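PDB 3KKC: TetR family Transcriptional regulator from Streptococcus agalactiae 2603V/R, which probably binds DNA through an N-terminal helix-turn-helix domain as a TetR-family transcriptional regulator, and carries a helical C-terminal domain. Local coordinates for residues His69-Gln74 / Val85-His90; Thr100-Asp105 / Thr151-Leu156; Arg112-Leu117 / Ser147-Leu152. All coordinates share one frame; numbering follows the deposited sequence.

Contact 1: His69-Gln74 / Val85-His90; sequences HHLFKQ and VHILKH. With NI (nickel (II) ion), chain E; IMD (imidazole), chain F.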
loop_
_atom_site.group_PDB
_atom_site.type_symbol
_atom_site.label_atom_id
_atom_site.label_comp_id
_atom_site.label_asym_id
_atom_site.label_seq_id
_atom_site.Cartn_x
_atom_site.Cartn_y
_atom_site.Cartn_z
ATOM N N HIS A 69 -1.800 18.242 -13.971
ATOM C CA HIS A 69 -2.258 18.895 -15.171
ATOM C C HIS A 69 -1.338 18.471 -16.301
ATOM O O HIS A 69 -1.814 18.149 -17.380
ATOM C CB HIS A 69 -2.280 20.405 -15.021
ATOM C CG HIS A 69 -2.850 21.122 -16.200
ATOM N ND1 HIS A 69 -4.124 21.654 -16.201
ATOM C CD2 HIS A 69 -2.310 21.432 -17.406
ATOM C CE1 HIS A 69 -4.347 22.251 -17.360
ATOM N NE2 HIS A 69 -3.263 22.131 -18.109
ATOM N N HIS A 70 -0.029 18.431 -16.061
ATOM C CA HIS A 70 0.872 18.018 -17.134
ATOM C C HIS A 70 0.786 16.539 -17.534
ATOM O O HIS A 70 1.040 16.196 -18.688
ATOM C CB HIS A 70 2.337 18.361 -16.869
ATOM C CG HIS A 70 3.228 18.028 -18.032
ATOM N ND1 HIS A 70 3.172 18.720 -19.229
ATOM C CD2 HIS A 70 4.153 17.052 -18.206
ATOM C CE1 HIS A 70 4.039 18.194 -20.078
ATOM N NE2 HIS A 70 4.653 17.186 -19.484
ATOM N N LEU A 71 0.469 15.663 -16.587
ATOM C CA LEU A 71 0.398 14.238 -16.895
ATOM C C LEU A 71 -0.866 13.874 -17.669
ATOM O O LEU A 71 -0.794 13.205 -18.687
ATOM C CB LEU A 71 0.484 13.404 -15.621
ATOM C CG LEU A 71 1.879 13.281 -15.023
ATOM C CD1 LEU A 71 1.932 12.169 -14.008
ATOM C CD2 LEU A 71 2.839 13.006 -16.137
ATOM N N PHE A 72 -2.019 14.338 -17.208
ATOM C CA PHE A 72 -3.297 13.816 -17.685
ATOM C C PHE A 72 -4.092 14.856 -18.436
ATOM O O PHE A 72 -4.498 14.626 -19.566
ATOM C CB PHE A 72 -4.182 13.333 -16.524
ATOM C CG PHE A 72 -3.478 12.464 -15.511
ATOM C CD1 PHE A 72 -3.236 11.123 -15.767
ATOM C CD2 PHE A 72 -3.103 12.979 -14.282
ATOM C CE1 PHE A 72 -2.610 10.317 -14.818
ATOM C CE2 PHE A 72 -2.481 12.182 -13.336
ATOM C CZ PHE A 72 -2.240 10.852 -13.604
ATOM N N LYS A 73 -4.347 15.983 -17.778
ATOM C CA LYS A 73 -5.267 16.993 -18.288
ATOM C C LYS A 73 -4.759 17.584 -19.601
ATOM O O LYS A 73 -5.160 18.672 -20.023
ATOM C CB LYS A 73 -5.532 18.056 -17.219
ATOM C CG LYS A 73 -6.053 17.446 -15.910
ATOM C CD LYS A 73 -5.616 18.258 -14.694
ATOM C CE LYS A 73 -5.514 17.393 -13.437
ATOM N NZ LYS A 73 -4.806 18.097 -12.314
ATOM N N GLN A 74 -3.866 16.830 -20.234
ATOM C CA GLN A 74 -3.442 17.049 -21.609
ATOM C C GLN A 74 -4.529 16.700 -22.631
ATOM O O GLN A 74 -5.197 15.659 -22.531
ATOM C CB GLN A 74 -2.215 16.183 -21.892
ATOM C CG GLN A 74 -0.995 16.595 -21.118
ATOM C CD GLN A 74 -0.537 17.982 -21.501
ATOM O OE1 GLN A 74 0.616 18.174 -21.870
ATOM N NE2 GLN A 74 -1.447 18.953 -21.436
ATOM N N VAL A 85 2.746 5.830 -21.801
ATOM C CA VAL A 85 4.200 5.934 -21.850
ATOM C C VAL A 85 4.723 7.286 -21.323
ATOM O O VAL A 85 5.704 7.321 -20.578
ATOM C CB VAL A 85 4.750 5.676 -23.270
ATOM C CG1 VAL A 85 6.087 6.350 -23.433
ATOM C CG2 VAL A 85 4.869 4.190 -23.529
ATOM N N HIS A 86 4.069 8.388 -21.704
ATOM C CA HIS A 86 4.482 9.731 -21.269
ATOM C C HIS A 86 4.391 9.852 -19.744
ATOM O O HIS A 86 5.281 10.416 -19.098
ATOM C CB HIS A 86 3.624 10.798 -21.952
ATOM C CG HIS A 86 3.764 12.178 -21.369
ATOM N ND1 HIS A 86 2.736 12.812 -20.698
ATOM C CD2 HIS A 86 4.799 13.052 -21.375
ATOM C CE1 HIS A 86 3.133 14.012 -20.314
ATOM N NE2 HIS A 86 4.383 14.178 -20.707
ATOM N N ILE A 87 3.309 9.316 -19.180
ATOM C CA ILE A 87 3.155 9.283 -17.737
ATOM C C ILE A 87 4.325 8.537 -17.108
ATOM O O ILE A 87 5.032 9.079 -16.264
ATOM C CB ILE A 87 1.830 8.628 -17.325
ATOM C CG1 ILE A 87 0.673 9.316 -18.048
ATOM C CG2 ILE A 87 1.656 8.697 -15.834
ATOM C CD1 ILE A 87 -0.657 9.054 -17.449
ATOM N N LEU A 88 4.539 7.300 -17.533
ATOM C CA LEU A 88 5.663 6.521 -17.037
ATOM C C LEU A 88 6.993 7.237 -17.287
ATOM O O LEU A 88 7.935 7.078 -16.514
ATOM C CB LEU A 88 5.681 5.121 -17.667
ATOM C CG LEU A 88 4.903 3.967 -17.029
ATOM C CD1 LEU A 88 3.929 4.430 -15.938
ATOM C CD2 LEU A 88 4.171 3.144 -18.108
ATOM N N LYS A 89 7.080 8.013 -18.372
ATOM C CA LYS A 89 8.333 8.692 -18.710
ATOM C C LYS A 89 8.723 9.619 -17.564
ATOM O O LYS A 89 9.866 9.621 -17.112
ATOM C CB LYS A 89 8.197 9.474 -20.013
ATOM C CG LYS A 89 9.527 9.850 -20.664
ATOM C CD LYS A 89 9.373 10.154 -22.176
ATOM C CE LYS A 89 8.559 11.425 -22.434
ATOM N NZ LYS A 89 7.996 11.548 -23.826
ATOM N N HIS A 90 7.752 10.390 -17.079
ATOM C CA HIS A 90 7.973 11.300 -15.963
ATOM C C HIS A 90 8.409 10.624 -14.685
ATOM O O HIS A 90 9.210 11.164 -13.929
ATOM C CB HIS A 90 6.734 12.135 -15.708
ATOM C CG HIS A 90 6.624 13.303 -16.625
ATOM N ND1 HIS A 90 6.699 14.605 -16.183
ATOM C CD2 HIS A 90 6.500 13.365 -17.970
ATOM C CE1 HIS A 90 6.592 15.423 -17.213
ATOM N NE2 HIS A 90 6.482 14.696 -18.310
HETATM NI NI NI E . 6.032 15.638 -20.191
HETATM N N1 IMD F . 3.067 17.251 -23.272
HETATM C C2 IMD F . 3.703 16.069 -23.126
HETATM N N3 IMD F . 5.028 16.303 -22.994
HETATM C C4 IMD F . 5.237 17.635 -23.058
HETATM C C5 IMD F . 3.996 18.235 -23.233
#
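His-70 NE2, His-86 NE2 and His-90 NE2 converge on one nickel ion, so that a single metal bridges two helices. The nickel lies 2.2 Å from His-70 NE2, 2.3 Å from His-86 NE2 and 2.1 Å from His-90 NE2, and a fourth donor comes from outside the two segments. His-70 reaches the metal with CG anti to its backbone N (chi1 -175°), and its ring is turned 74° from that of His-86 and 48° from that of His-90. The carbonyl His-70 O meets the edge of the His-86 ring, 3.4 Å from His-86 CE1 and in the ring plane. His-86 and His-90 stand one turn apart on helix 80-93, whereas His-70 belongs to the last turn of helix 57-71, which in TetR-family proteins links the DNA-binding domain to the C-terminal domain. The site thus ties the end of this linking helix to helix 80-93. Next to the nickel site, Leu-71 CD2 makes a CH-pi contact over one face of the His-90 ring, 4.1 Å from its centroid. Leu-71 CD1 packs on Ile-87 CG2 at 3.9 Å, and Phe-72 CE1 meets Ile-87 CD1 at 3.5 Å, the two side chains crossing at about a right angle. A bound imidazole, probably from the crystallisation liquor, lays C2 over one face of the His-86 ring and gives Gln-74 OE1 a weak hydrogen bond from N1.

Contact 2: Thr100-Asp105 / Thr151-Leu156; sequences TLLLSD and TLKWWL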
loop_
_atom_site.group_PDB
_atom_site.type_symbol
_atom_site.label_atom_id
_atom_site.label_comp_id
_atom_site.label_asym_id
_atom_site.label_seq_id
_atom_site.Cartn_x
_atom_site.Cartn_y
_atom_site.Cartn_z
ATOM N N THR A 100 9.444 10.240 -6.083
ATOM C CA THR A 100 9.723 10.255 -4.671
ATOM C C THR A 100 8.443 10.590 -3.927
ATOM O O THR A 100 8.261 10.200 -2.783
ATOM C CB THR A 100 10.828 11.267 -4.366
ATOM O OG1 THR A 100 11.934 10.999 -5.235
ATOM C CG2 THR A 100 11.291 11.171 -2.879
ATOM N N LEU A 101 7.546 11.307 -4.587
ATOM C CA LEU A 101 6.298 11.694 -3.946
ATOM C C LEU A 101 5.450 10.446 -3.723
ATOM O O LEU A 101 4.847 10.281 -2.667
ATOM C CB LEU A 101 5.556 12.722 -4.804
ATOM C CG LEU A 101 4.925 13.916 -4.085
ATOM C CD1 LEU A 101 5.595 14.194 -2.747
ATOM C CD2 LEU A 101 4.983 15.143 -4.976
ATOM N N LEU A 102 5.449 9.562 -4.720
ATOM C CA LEU A 102 4.664 8.331 -4.715
ATOM C C LEU A 102 5.248 7.265 -3.800
ATOM O O LEU A 102 4.515 6.546 -3.120
ATOM C CB LEU A 102 4.583 7.754 -6.126
ATOM C CG LEU A 102 3.776 6.456 -6.222
ATOM C CD1 LEU A 102 2.287 6.754 -6.079
ATOM C CD2 LEU A 102 4.044 5.705 -7.526
ATOM N N LEU A 103 6.572 7.156 -3.818
ATOM C CA LEU A 103 7.297 6.175 -3.015
ATOM C C LEU A 103 7.345 6.564 -1.528
ATOM O O LEU A 103 7.662 5.746 -0.660
ATOM C CB LEU A 103 8.726 6.041 -3.548
ATOM C CG LEU A 103 9.130 4.873 -4.450
ATOM C CD1 LEU A 103 7.983 4.473 -5.353
ATOM C CD2 LEU A 103 10.390 5.231 -5.239
ATOM N N SER A 104 7.060 7.829 -1.248
ATOM C CA SER A 104 7.130 8.345 0.099
ATOM C C SER A 104 5.880 7.899 0.859
ATOM O O SER A 104 5.811 8.002 2.095
ATOM C CB SER A 104 7.194 9.871 0.064
ATOM O OG SER A 104 5.922 10.411 -0.267
ATOM N N ASP A 105 4.889 7.418 0.111
ATOM C CA ASP A 105 3.614 7.038 0.704
ATOM C C ASP A 105 2.794 8.214 1.217
ATOM O O ASP A 105 1.803 7.996 1.921
ATOM C CB ASP A 105 3.824 6.067 1.878
ATOM C CG ASP A 105 4.066 4.645 1.429
ATOM O OD1 ASP A 105 3.660 4.303 0.293
ATOM O OD2 ASP A 105 4.654 3.872 2.218
ATOM N N THR A 151 2.327 -2.010 -9.857
ATOM C CA THR A 151 3.374 -2.322 -10.825
ATOM C C THR A 151 4.374 -1.170 -10.810
ATOM O O THR A 151 5.581 -1.380 -10.640
ATOM C CB THR A 151 2.829 -2.541 -12.251
ATOM O OG1 THR A 151 2.139 -3.789 -12.304
ATOM C CG2 THR A 151 3.971 -2.556 -13.291
ATOM N N LEU A 152 3.837 0.044 -10.953
ATOM C CA LEU A 152 4.592 1.297 -10.993
ATOM C C LEU A 152 5.549 1.492 -9.799
ATOM O O LEU A 152 6.751 1.665 -9.999
ATOM C CB LEU A 152 3.606 2.455 -11.110
ATOM C CG LEU A 152 4.172 3.842 -10.893
ATOM C CD1 LEU A 152 5.432 3.982 -11.696
ATOM C CD2 LEU A 152 3.158 4.885 -11.305
ATOM N N LYS A 153 5.032 1.431 -8.571
ATOM C CA LYS A 153 5.896 1.521 -7.384
ATOM C C LYS A 153 7.028 0.514 -7.438
ATOM O O LYS A 153 8.167 0.828 -7.121
ATOM C CB LYS A 153 5.114 1.307 -6.072
ATOM C CG LYS A 153 4.366 2.521 -5.561
ATOM C CD LYS A 153 3.205 2.095 -4.680
ATOM C CE LYS A 153 3.386 2.530 -3.218
ATOM N NZ LYS A 153 3.163 1.388 -2.277
ATOM N N TRP A 154 6.705 -0.717 -7.808
ATOM C CA TRP A 154 7.696 -1.785 -7.781
ATOM C C TRP A 154 8.850 -1.441 -8.757
ATOM O O TRP A 154 10.039 -1.588 -8.437
ATOM C CB TRP A 154 7.018 -3.138 -8.098
ATOM C CG TRP A 154 7.981 -4.184 -8.520
ATOM C CD1 TRP A 154 8.676 -5.030 -7.708
ATOM C CD2 TRP A 154 8.404 -4.477 -9.874
ATOM N NE1 TRP A 154 9.504 -5.840 -8.470
ATOM C CE2 TRP A 154 9.359 -5.519 -9.798
ATOM C CE3 TRP A 154 8.071 -3.961 -11.128
ATOM C CZ2 TRP A 154 9.991 -6.070 -10.954
ATOM C CZ3 TRP A 154 8.712 -4.512 -12.301
ATOM C CH2 TRP A 154 9.655 -5.552 -12.186
ATOM N N TRP A 155 8.465 -0.957 -9.933
ATOM C CA TRP A 155 9.390 -0.600 -10.998
ATOM C C TRP A 155 10.327 0.529 -10.541
ATOM O O TRP A 155 11.532 0.497 -10.793
ATOM C CB TRP A 155 8.567 -0.188 -12.224
ATOM C CG TRP A 155 9.337 0.285 -13.433
ATOM C CD1 TRP A 155 10.316 -0.390 -14.107
ATOM C CD2 TRP A 155 9.145 1.521 -14.139
ATOM N NE1 TRP A 155 10.754 0.357 -15.165
ATOM C CE2 TRP A 155 10.051 1.532 -15.211
ATOM C CE3 TRP A 155 8.295 2.622 -13.961
ATOM C CZ2 TRP A 155 10.134 2.600 -16.109
ATOM C CZ3 TRP A 155 8.376 3.678 -14.852
ATOM C CH2 TRP A 155 9.289 3.659 -15.912
ATOM N N LEU A 156 9.769 1.507 -9.840
ATOM C CA LEU A 156 10.552 2.627 -9.331
ATOM C C LEU A 156 11.562 2.222 -8.234
ATOM O O LEU A 156 12.600 2.877 -8.073
ATOM C CB LEU A 156 9.619 3.760 -8.859
ATOM C CG LEU A 156 8.779 4.425 -9.967
ATOM C CD1 LEU A 156 7.672 5.299 -9.417
ATOM C CD2 LEU A 156 9.640 5.257 -10.919
#
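The carboxylate of Asp-105 is the flat group that meets the opposite segment: its OD1 lies 3.9 Å from Lys-153 NZ, a long salt bridge in which the two side chains cross at about a right angle. On the far helix, the Trp-155 ring has Leu-152 CD1 at its edge, in plane, and the Trp-154 ring has Thr-151 O placed likewise. Lys-153 bends at its outer torsions (chi3 114°, which places CE), and its ammonium is shared with a second acidic partner, Glu-150.

The firmer part of the contact is apolar. Leu-102 sends CD2 between Leu-152 and the aliphatic stem of the lysine, 3.9 Å from Leu-152 CG and 3.8 Å from Lys-153 CG. Beside it, Leu-103 CD1 rests on Leu-156 CB at 3.9 Å. Within the first segment, Ser-104 OG donates to Leu-101 O at 2.6 Å. Leu-102, Leu-103, Lys-153 and Leu-156 thus pack helix 98-103 on helix 137-157 within the helical C-terminal domain, and helix 137-157 also meets the second subunit, Thr-151 on its Phe-139 and Trp-154 on its Gln-142, as in TetR-family dimers.

Contact 3: Arg112-Leu117 / Ser147-Leu152; sequences RFRSEL and SFIETL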
loop_
_atom_site.group_PDB
_atom_site.type_symbol
_atom_site.label_atom_id
_atom_site.label_comp_id
_atom_site.label_asym_id
_atom_site.label_seq_id
_atom_site.Cartn_x
_atom_site.Cartn_y
_atom_site.Cartn_z
ATOM N N ARG A 112 -4.850 11.918 -4.455
ATOM C CA ARG A 112 -5.157 12.705 -5.637
ATOM C C ARG A 112 -4.659 12.026 -6.924
ATOM O O ARG A 112 -5.261 12.184 -7.997
ATOM C CB ARG A 112 -4.640 14.137 -5.485
ATOM C CG ARG A 112 -5.677 15.095 -4.863
ATOM C CD ARG A 112 -6.768 15.517 -5.872
ATOM N NE ARG A 112 -6.245 15.740 -7.230
ATOM C CZ ARG A 112 -5.369 16.701 -7.580
ATOM N NH1 ARG A 112 -4.967 16.827 -8.851
ATOM N NH2 ARG A 112 -4.884 17.550 -6.667
ATOM N N PHE A 113 -3.592 11.240 -6.801
ATOM C CA PHE A 113 -3.040 10.536 -7.941
ATOM C C PHE A 113 -3.963 9.385 -8.323
ATOM O O PHE A 113 -4.312 9.221 -9.488
ATOM C CB PHE A 113 -1.634 10.043 -7.624
ATOM C CG PHE A 113 -1.020 9.191 -8.699
ATOM C CD1 PHE A 113 -0.929 9.646 -10.015
ATOM C CD2 PHE A 113 -0.497 7.943 -8.391
ATOM C CE1 PHE A 113 -0.344 8.844 -11.014
ATOM C CE2 PHE A 113 0.096 7.150 -9.384
ATOM C CZ PHE A 113 0.172 7.605 -10.688
ATOM N N ARG A 114 -4.390 8.595 -7.347
ATOM C CA ARG A 114 -5.300 7.511 -7.664
ATOM C C ARG A 114 -6.557 8.086 -8.302
ATOM O O ARG A 114 -7.160 7.464 -9.166
ATOM C CB ARG A 114 -5.638 6.676 -6.434
ATOM C CG ARG A 114 -6.306 5.345 -6.770
ATOM C CD ARG A 114 -6.052 4.293 -5.679
ATOM N NE ARG A 114 -6.634 2.989 -6.008
ATOM C CZ ARG A 114 -7.886 2.806 -6.439
ATOM N NH1 ARG A 114 -8.699 3.848 -6.608
ATOM N NH2 ARG A 114 -8.337 1.583 -6.691
ATOM N N SER A 115 -6.941 9.288 -7.903
ATOM C CA SER A 115 -8.164 9.875 -8.426
ATOM C C SER A 115 -8.032 10.337 -9.873
ATOM O O SER A 115 -9.007 10.344 -10.619
ATOM C CB SER A 115 -8.636 11.024 -7.540
ATOM O OG SER A 115 -9.634 11.785 -8.195
ATOM N N GLU A 116 -6.833 10.731 -10.277
ATOM C CA GLU A 116 -6.619 11.119 -11.670
ATOM C C GLU A 116 -6.654 9.884 -12.572
ATOM O O GLU A 116 -7.325 9.881 -13.608
ATOM C CB GLU A 116 -5.315 11.906 -11.835
ATOM C CG GLU A 116 -5.308 13.234 -11.078
ATOM C CD GLU A 116 -6.253 14.273 -11.679
ATOM O OE1 GLU A 116 -6.320 14.369 -12.933
ATOM O OE2 GLU A 116 -6.914 15.001 -10.895
ATOM N N LEU A 117 -5.939 8.839 -12.159
ATOM C CA LEU A 117 -6.043 7.521 -12.776
ATOM C C LEU A 117 -7.492 7.088 -12.984
ATOM O O LEU A 117 -7.834 6.586 -14.036
ATOM C CB LEU A 117 -5.293 6.485 -11.947
ATOM C CG LEU A 117 -3.768 6.657 -11.891
ATOM C CD1 LEU A 117 -3.145 5.714 -10.853
ATOM C CD2 LEU A 117 -3.158 6.425 -13.265
ATOM N N SER A 147 -3.422 -2.510 -9.414
ATOM C CA SER A 147 -2.285 -3.231 -9.976
ATOM C C SER A 147 -1.438 -2.298 -10.874
ATOM O O SER A 147 -0.239 -2.513 -11.083
ATOM C CB SER A 147 -2.755 -4.439 -10.771
ATOM O OG SER A 147 -3.179 -4.019 -12.057
ATOM N N PHE A 148 -2.063 -1.261 -11.415
ATOM C CA PHE A 148 -1.281 -0.277 -12.141
ATOM C C PHE A 148 -0.361 0.464 -11.165
ATOM O O PHE A 148 0.863 0.468 -11.358
ATOM C CB PHE A 148 -2.166 0.684 -12.938
ATOM C CG PHE A 148 -1.394 1.754 -13.654
ATOM C CD1 PHE A 148 -0.844 1.510 -14.895
ATOM C CD2 PHE A 148 -1.217 3.005 -13.080
ATOM C CE1 PHE A 148 -0.147 2.487 -15.549
ATOM C CE2 PHE A 148 -0.526 3.982 -13.730
ATOM C CZ PHE A 148 0.012 3.725 -14.959
ATOM N N ILE A 149 -0.942 1.052 -10.116
ATOM C CA ILE A 149 -0.157 1.764 -9.105
ATOM C C ILE A 149 0.944 0.896 -8.524
ATOM O O ILE A 149 2.086 1.342 -8.388
ATOM C CB ILE A 149 -1.002 2.328 -7.947
ATOM C CG1 ILE A 149 -2.134 3.205 -8.478
ATOM C CG2 ILE A 149 -0.145 3.196 -7.060
ATOM C CD1 ILE A 149 -3.024 3.734 -7.407
ATOM N N GLU A 150 0.621 -0.350 -8.207
ATOM C CA GLU A 150 1.618 -1.246 -7.629
ATOM C C GLU A 150 2.693 -1.708 -8.618
ATOM O O GLU A 150 3.869 -1.787 -8.265
ATOM C CB GLU A 150 0.955 -2.437 -6.936
ATOM C CG GLU A 150 1.353 -2.581 -5.475
ATOM C CD GLU A 150 0.840 -1.440 -4.615
ATOM O OE1 GLU A 150 -0.357 -1.085 -4.720
ATOM O OE2 GLU A 150 1.638 -0.897 -3.826
ATOM N N THR A 151 2.327 -2.010 -9.857
ATOM C CA THR A 151 3.374 -2.322 -10.825
ATOM C C THR A 151 4.374 -1.170 -10.810
ATOM O O THR A 151 5.581 -1.380 -10.640
ATOM C CB THR A 151 2.829 -2.541 -12.251
ATOM O OG1 THR A 151 2.139 -3.789 -12.304
ATOM C CG2 THR A 151 3.971 -2.556 -13.291
ATOM N N LEU A 152 3.837 0.044 -10.953
ATOM C CA LEU A 152 4.592 1.297 -10.993
ATOM C C LEU A 152 5.549 1.492 -9.799
ATOM O O LEU A 152 6.751 1.665 -9.999
ATOM C CB LEU A 152 3.606 2.455 -11.110
ATOM C CG LEU A 152 4.172 3.842 -10.893
ATOM C CD1 LEU A 152 5.432 3.982 -11.696
ATOM C CD2 LEU A 152 3.158 4.885 -11.305
#
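Leu-117 and Ile-149 begin the apolar part of this helix pairing, Leu-117 CD1 lying 3.6 Å from Ile-149 CG1. The other branch of the same leucine, CD2, approaches Phe-148 CE2 at 3.6 Å, so the isopropyl fork divides between two neighbouring side chains of the opposing helix. Its CD1 methyl also sits above one face of the Phe-113 ring, offset toward the rim, and thus joins its own helix to the other. Phe-113 extends with CG anti to its backbone N (chi1 175°) and meets Leu-152 tip to tip; the CD2 methyl of Leu-152 stands at the edge of the ring, 4.1 Å from Phe-113 CZ.

A second kind of contact pairs hydrocarbon with the stem of a charged chain. Arg-114 is extended from CG to NE, and the Ile-149 side chain crosses it at about a right angle, with Ile-149 CD1 3.5 Å from Arg-114 CD.

Polar bonds serve each helix separately. Thr-151 OG1 donates to Ser-147 O at 3.0 Å, and Thr-151 N binds the same oxygen from the opposite face of the carbonyl plane, which gives that oxygen two donors. Arg-112 NH1 makes a weak hydrogen bond, part of a salt bridge, to Glu-116 OE2.

The axes of segments 112-117 and 147-152 approach to 11.5 Å and run at 123° to each other, a spacing filled by Leu-117, Ile-149, Phe-113 and Phe-148. This is apolar helix-helix packing in the core of the all-helical C-terminal domain of a TetR-family regulator. Helix 98-103 touches both sides of this junction through Leu-102, Phe-72 reaches Phe-113 and Glu-116 from just beyond helix 57-71, and helix 164-175 packs on Thr-151.

The three contacts lie at the corners of a triangle within an all-helical fold. Contact 1 joins helices 57-71 and 80-93 and closes before the others open; contacts 2 and 3 bring helices 98-103 and 107-129, consecutive in the chain, onto the same helix 137-157, sharing Thr-151 and Leu-152. Their centres lie about 10 Å apart, whereas the centre of contact 1 is about 12 Å from that of contact 3 and 15 Å from that of contact 2. Packing connects them all: segment 69-74 lies against helix 107-129, Leu-88 meets Trp-155, and helix 98-103 touches helix 107-129. A continuous core thus runs from the metal-bearing helices to helix 137-157, which also touches the second subunit.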